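Putative nitroreductase (Thermotoga maritima, PDB 1VKW) probably acts as an oxidoreductase, as expected for a member of the FMN-dependent nitroreductase group. Local coordinates at residues A190-V203 with G208-P218. Sequence-based numbering, arbitrary orientation.
Sequences AYLTAREIFKREPV and GEDTYCLILNP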
# COMPACT_ATOMS: atom_id res chain seq x y z
N ALA A 190 1.07 -4.32 -6.76
CA ALA A 190 1.03 -5.19 -7.93
C ALA A 190 -0.37 -5.78 -8.09
O ALA A 190 -0.93 -5.81 -9.18
CB ALA A 190 2.05 -6.28 -7.81
N TYR A 191 -0.95 -6.23 -6.98
CA TYR A 191 -2.30 -6.77 -6.98
C TYR A 191 -3.34 -5.75 -7.47
O TYR A 191 -4.12 -6.03 -8.37
CB TYR A 191 -2.66 -7.27 -5.58
CG TYR A 191 -4.12 -7.58 -5.46
CD1 TYR A 191 -4.63 -8.81 -5.84
CD2 TYR A 191 -5.00 -6.61 -4.98
CE1 TYR A 191 -6.00 -9.09 -5.74
CE2 TYR A 191 -6.37 -6.87 -4.89
CZ TYR A 191 -6.86 -8.10 -5.26
OH TYR A 191 -8.21 -8.34 -5.15
N LEU A 192 -3.33 -4.56 -6.88
CA LEU A 192 -4.31 -3.53 -7.23
C LEU A 192 -4.18 -3.01 -8.67
O LEU A 192 -5.18 -2.75 -9.33
CB LEU A 192 -4.24 -2.38 -6.21
CG LEU A 192 -4.71 -2.71 -4.78
CD1 LEU A 192 -4.37 -1.57 -3.82
CD2 LEU A 192 -6.20 -3.02 -4.72
N THR A 193 -2.95 -2.87 -9.17
CA THR A 193 -2.77 -2.40 -10.55
C THR A 193 -3.11 -3.49 -11.56
O THR A 193 -3.75 -3.22 -12.59
CB THR A 193 -1.36 -1.86 -10.79
OG1 THR A 193 -0.40 -2.85 -10.42
CG2 THR A 193 -1.06 -0.68 -9.87
N ALA A 194 -2.73 -4.73 -11.25
CA ALA A 194 -3.08 -5.86 -12.11
C ALA A 194 -4.60 -6.06 -12.20
O ALA A 194 -5.14 -6.39 -13.27
CB ALA A 194 -2.40 -7.14 -11.62
N ARG A 195 -5.29 -5.85 -11.08
CA ARG A 195 -6.74 -5.96 -11.01
C ARG A 195 -7.39 -4.94 -11.94
O ARG A 195 -8.32 -5.27 -12.69
CB ARG A 195 -7.21 -5.74 -9.57
CG ARG A 195 -8.69 -6.00 -9.34
CD ARG A 195 -9.10 -5.87 -7.87
NE ARG A 195 -9.15 -4.48 -7.44
CZ ARG A 195 -9.42 -4.07 -6.21
NH1 ARG A 195 -9.66 -4.95 -5.24
NH2 ARG A 195 -9.45 -2.77 -5.93
N GLU A 196 -6.89 -3.70 -11.88
CA GLU A 196 -7.33 -2.63 -12.78
C GLU A 196 -7.02 -2.92 -14.25
O GLU A 196 -7.89 -2.75 -15.11
CB GLU A 196 -6.67 -1.30 -12.36
CG GLU A 196 -6.99 -0.11 -13.24
CD GLU A 196 -8.47 0.25 -13.25
OE1 GLU A 196 -9.14 0.03 -12.23
OE2 GLU A 196 -8.95 0.75 -14.29
N ILE A 197 -5.79 -3.33 -14.54
CA ILE A 197 -5.36 -3.56 -15.92
C ILE A 197 -6.13 -4.69 -16.59
O ILE A 197 -6.64 -4.52 -17.69
CB ILE A 197 -3.84 -3.81 -15.99
CG1 ILE A 197 -3.11 -2.49 -15.74
CG2 ILE A 197 -3.43 -4.36 -17.38
CD1 ILE A 197 -1.63 -2.63 -15.53
N PHE A 198 -6.21 -5.83 -15.92
CA PHE A 198 -6.76 -7.04 -16.54
C PHE A 198 -8.24 -7.16 -16.31
O PHE A 198 -8.89 -7.98 -16.96
CB PHE A 198 -6.00 -8.29 -16.05
CG PHE A 198 -4.59 -8.36 -16.57
CD1 PHE A 198 -4.35 -8.68 -17.90
CD2 PHE A 198 -3.51 -8.05 -15.75
CE1 PHE A 198 -3.07 -8.72 -18.40
CE2 PHE A 198 -2.23 -8.09 -16.24
CZ PHE A 198 -2.00 -8.42 -17.57
N LYS A 199 -8.78 -6.32 -15.43
CA LYS A 199 -10.19 -6.32 -15.07
C LYS A 199 -10.63 -7.70 -14.56
O LYS A 199 -11.77 -8.10 -14.75
CB LYS A 199 -11.07 -5.84 -16.24
CG LYS A 199 -10.80 -4.39 -16.68
CD LYS A 199 -11.34 -3.39 -15.66
CE LYS A 199 -11.23 -1.95 -16.14
NZ LYS A 199 -9.99 -1.28 -15.67
N ARG A 200 -9.70 -8.41 -13.93
CA ARG A 200 -9.98 -9.69 -13.29
C ARG A 200 -9.32 -9.65 -11.91
O ARG A 200 -8.42 -8.86 -11.67
CB ARG A 200 -9.37 -10.85 -14.08
CG ARG A 200 -9.69 -10.89 -15.57
CD ARG A 200 -10.97 -11.59 -15.92
NE ARG A 200 -10.89 -13.02 -15.65
CZ ARG A 200 -11.92 -13.86 -15.67
NH1 ARG A 200 -13.14 -13.41 -15.96
NH2 ARG A 200 -11.74 -15.14 -15.41
N GLU A 201 -9.75 -10.55 -11.05
CA GLU A 201 -9.16 -10.72 -9.73
C GLU A 201 -7.87 -11.55 -9.78
O GLU A 201 -7.94 -12.76 -9.99
CB GLU A 201 -10.20 -11.44 -8.86
CG GLU A 201 -9.85 -11.56 -7.39
CD GLU A 201 -9.93 -10.23 -6.67
OE1 GLU A 201 -10.27 -9.20 -7.30
OE2 GLU A 201 -9.64 -10.21 -5.46
N PRO A 202 -6.68 -10.95 -9.58
CA PRO A 202 -5.44 -11.74 -9.55
C PRO A 202 -5.45 -12.72 -8.38
O PRO A 202 -6.11 -12.46 -7.37
CB PRO A 202 -4.34 -10.68 -9.35
CG PRO A 202 -4.98 -9.39 -9.73
CD PRO A 202 -6.41 -9.52 -9.35
N VAL A 203 -4.76 -13.85 -8.54
CA VAL A 203 -4.64 -14.83 -7.46
C VAL A 203 -3.25 -14.71 -6.87
O VAL A 203 -2.26 -14.69 -7.60
CB VAL A 203 -4.86 -16.28 -7.96
CG1 VAL A 203 -4.64 -17.29 -6.84
CG2 VAL A 203 -6.25 -16.42 -8.55
N GLY A 208 7.60 -20.91 -1.81
CA GLY A 208 8.81 -21.10 -1.01
C GLY A 208 8.80 -20.25 0.25
O GLY A 208 7.76 -20.04 0.85
N GLU A 209 9.98 -19.74 0.62
CA GLU A 209 10.18 -19.12 1.94
C GLU A 209 9.88 -17.63 1.96
O GLU A 209 9.43 -17.11 2.98
CB GLU A 209 11.63 -19.34 2.42
CG GLU A 209 12.04 -20.80 2.55
CD GLU A 209 13.51 -20.97 2.92
OE1 GLU A 209 14.12 -20.02 3.47
OE2 GLU A 209 14.06 -22.08 2.68
N ASP A 210 10.15 -16.93 0.86
CA ASP A 210 10.11 -15.46 0.88
C ASP A 210 9.62 -14.83 -0.42
O ASP A 210 10.00 -13.70 -0.74
CB ASP A 210 11.49 -14.92 1.24
CG ASP A 210 12.55 -15.24 0.18
OD1 ASP A 210 12.25 -15.90 -0.83
OD2 ASP A 210 13.72 -14.85 0.30
N THR A 211 8.77 -15.54 -1.15
CA THR A 211 8.25 -15.08 -2.42
C THR A 211 6.75 -15.23 -2.44
O THR A 211 6.21 -16.22 -1.95
CB THR A 211 8.85 -15.90 -3.58
OG1 THR A 211 10.27 -15.76 -3.57
CG2 THR A 211 8.43 -15.35 -4.97
N TYR A 212 6.08 -14.23 -3.02
CA TYR A 212 4.66 -14.31 -3.30
C TYR A 212 4.50 -14.01 -4.78
O TYR A 212 5.09 -13.05 -5.28
CB TYR A 212 3.87 -13.32 -2.45
CG TYR A 212 3.54 -13.84 -1.08
CD1 TYR A 212 4.49 -13.85 -0.07
CD2 TYR A 212 2.28 -14.36 -0.80
CE1 TYR A 212 4.20 -14.34 1.19
CE2 TYR A 212 1.98 -14.85 0.46
CZ TYR A 212 2.94 -14.84 1.46
OH TYR A 212 2.64 -15.34 2.71
N CYS A 213 3.74 -14.86 -5.47
CA CYS A 213 3.49 -14.68 -6.88
C CYS A 213 2.04 -14.31 -7.10
O CYS A 213 1.14 -14.78 -6.40
CB CYS A 213 3.82 -15.96 -7.67
SG CYS A 213 5.59 -16.34 -7.73
N LEU A 214 1.85 -13.46 -8.10
CA LEU A 214 0.55 -13.02 -8.51
C LEU A 214 0.24 -13.68 -9.84
O LEU A 214 0.97 -13.47 -10.81
CB LEU A 214 0.59 -11.50 -8.70
CG LEU A 214 -0.69 -10.72 -8.50
CD1 LEU A 214 -1.14 -10.83 -7.05
CD2 LEU A 214 -0.42 -9.26 -8.88
N ILE A 215 -0.80 -14.49 -9.88
CA ILE A 215 -1.30 -14.98 -11.16
C ILE A 215 -2.14 -13.83 -11.74
O ILE A 215 -3.21 -13.52 -11.23
CB ILE A 215 -2.09 -16.28 -11.03
CG1 ILE A 215 -1.22 -17.37 -10.38
CG2 ILE A 215 -2.53 -16.77 -12.39
CD1 ILE A 215 -2.00 -18.60 -9.95
N LEU A 216 -1.64 -13.21 -12.80
CA LEU A 216 -2.11 -11.91 -13.25
C LEU A 216 -3.47 -11.91 -13.91
O LEU A 216 -4.29 -11.05 -13.61
CB LEU A 216 -1.09 -11.31 -14.23
CG LEU A 216 0.25 -10.97 -13.56
CD1 LEU A 216 1.34 -10.78 -14.60
CD2 LEU A 216 0.11 -9.75 -12.68
N ASN A 217 -3.70 -12.85 -14.82
CA ASN A 217 -4.94 -12.84 -15.61
C ASN A 217 -5.62 -14.19 -15.46
O ASN A 217 -5.67 -14.97 -16.41
CB ASN A 217 -4.61 -12.54 -17.07
CG ASN A 217 -5.82 -12.15 -17.89
OD1 ASN A 217 -6.83 -11.69 -17.37
ND2 ASN A 217 -5.70 -12.31 -19.21
N PRO A 218 -6.09 -14.50 -14.26
CA PRO A 218 -6.62 -15.82 -13.97
C PRO A 218 -8.03 -16.01 -14.52
O PRO A 218 -8.96 -15.34 -14.07
CB PRO A 218 -6.62 -15.87 -12.44
CG PRO A 218 -6.80 -14.48 -12.02
CD PRO A 218 -6.20 -13.61 -13.09
OXT PRO A 218 -8.26 -16.80 -15.44
O HOH W 1 -8.27 -9.95 -18.73
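Phe198, in the last turn of helix 180-198, meets Leu216 and Asn217 where the chain runs on from strand 211-215. Its chi1 of -69° sets CG beside the backbone N and lays the ring against both residues. CB lies 3.7 Å from Asn217 OD1, and CD1 is 3.8 Å from Asn217 CG. CG and CD2 approach Leu216 O obliquely, CD2 at 3.8 Å; this oxygen is buried by the contact and has no hydrogen-bond partner in the model. Farther out, CE2 touches Leu216 CB at 4.0 Å. Asn217 CB sits over one face of the ring, its amide plane tilted 27° from the ring plane, and a water donates to both Phe198 O and Asn217 OD1. Replacing the ring by the methyl of an alanine is likely to leave Leu216 CB and the Asn217 amide without the surface they rest on, and the amide freer to turn.

Further back along the helix, the CB of Ala194 packs on the CD2 atoms of both Leu214 and Leu216. Leu214 CD2 also meets Ala190 CB, while its CG rests 3.7 Å from Pro202 CB, so that this leucine is wedged between helix and returning loop. Beyond the turn, Arg200, bent at chi2 and chi3, brings NH2 to within 3.1 Å of Pro218 O, in the plane of that C-terminal carboxylate; NE adds a weak bond to the same oxygen.

Val203 and Ile215 form an antiparallel hydrogen-bonded pair, Ile215 N to Val203 O being 2.7 Å. Segments 190-198 and 211-215 run nearly parallel (8°), their axes 9.8 Å apart at closest approach, so helix 180-198 lies against the antiparallel sheet in which strand 211-215 runs between 172-176 and the edge strand 203-207, with the Cys213–Cys174 disulfide linking two neighbouring strands and helix 143-153 flanking Ala190.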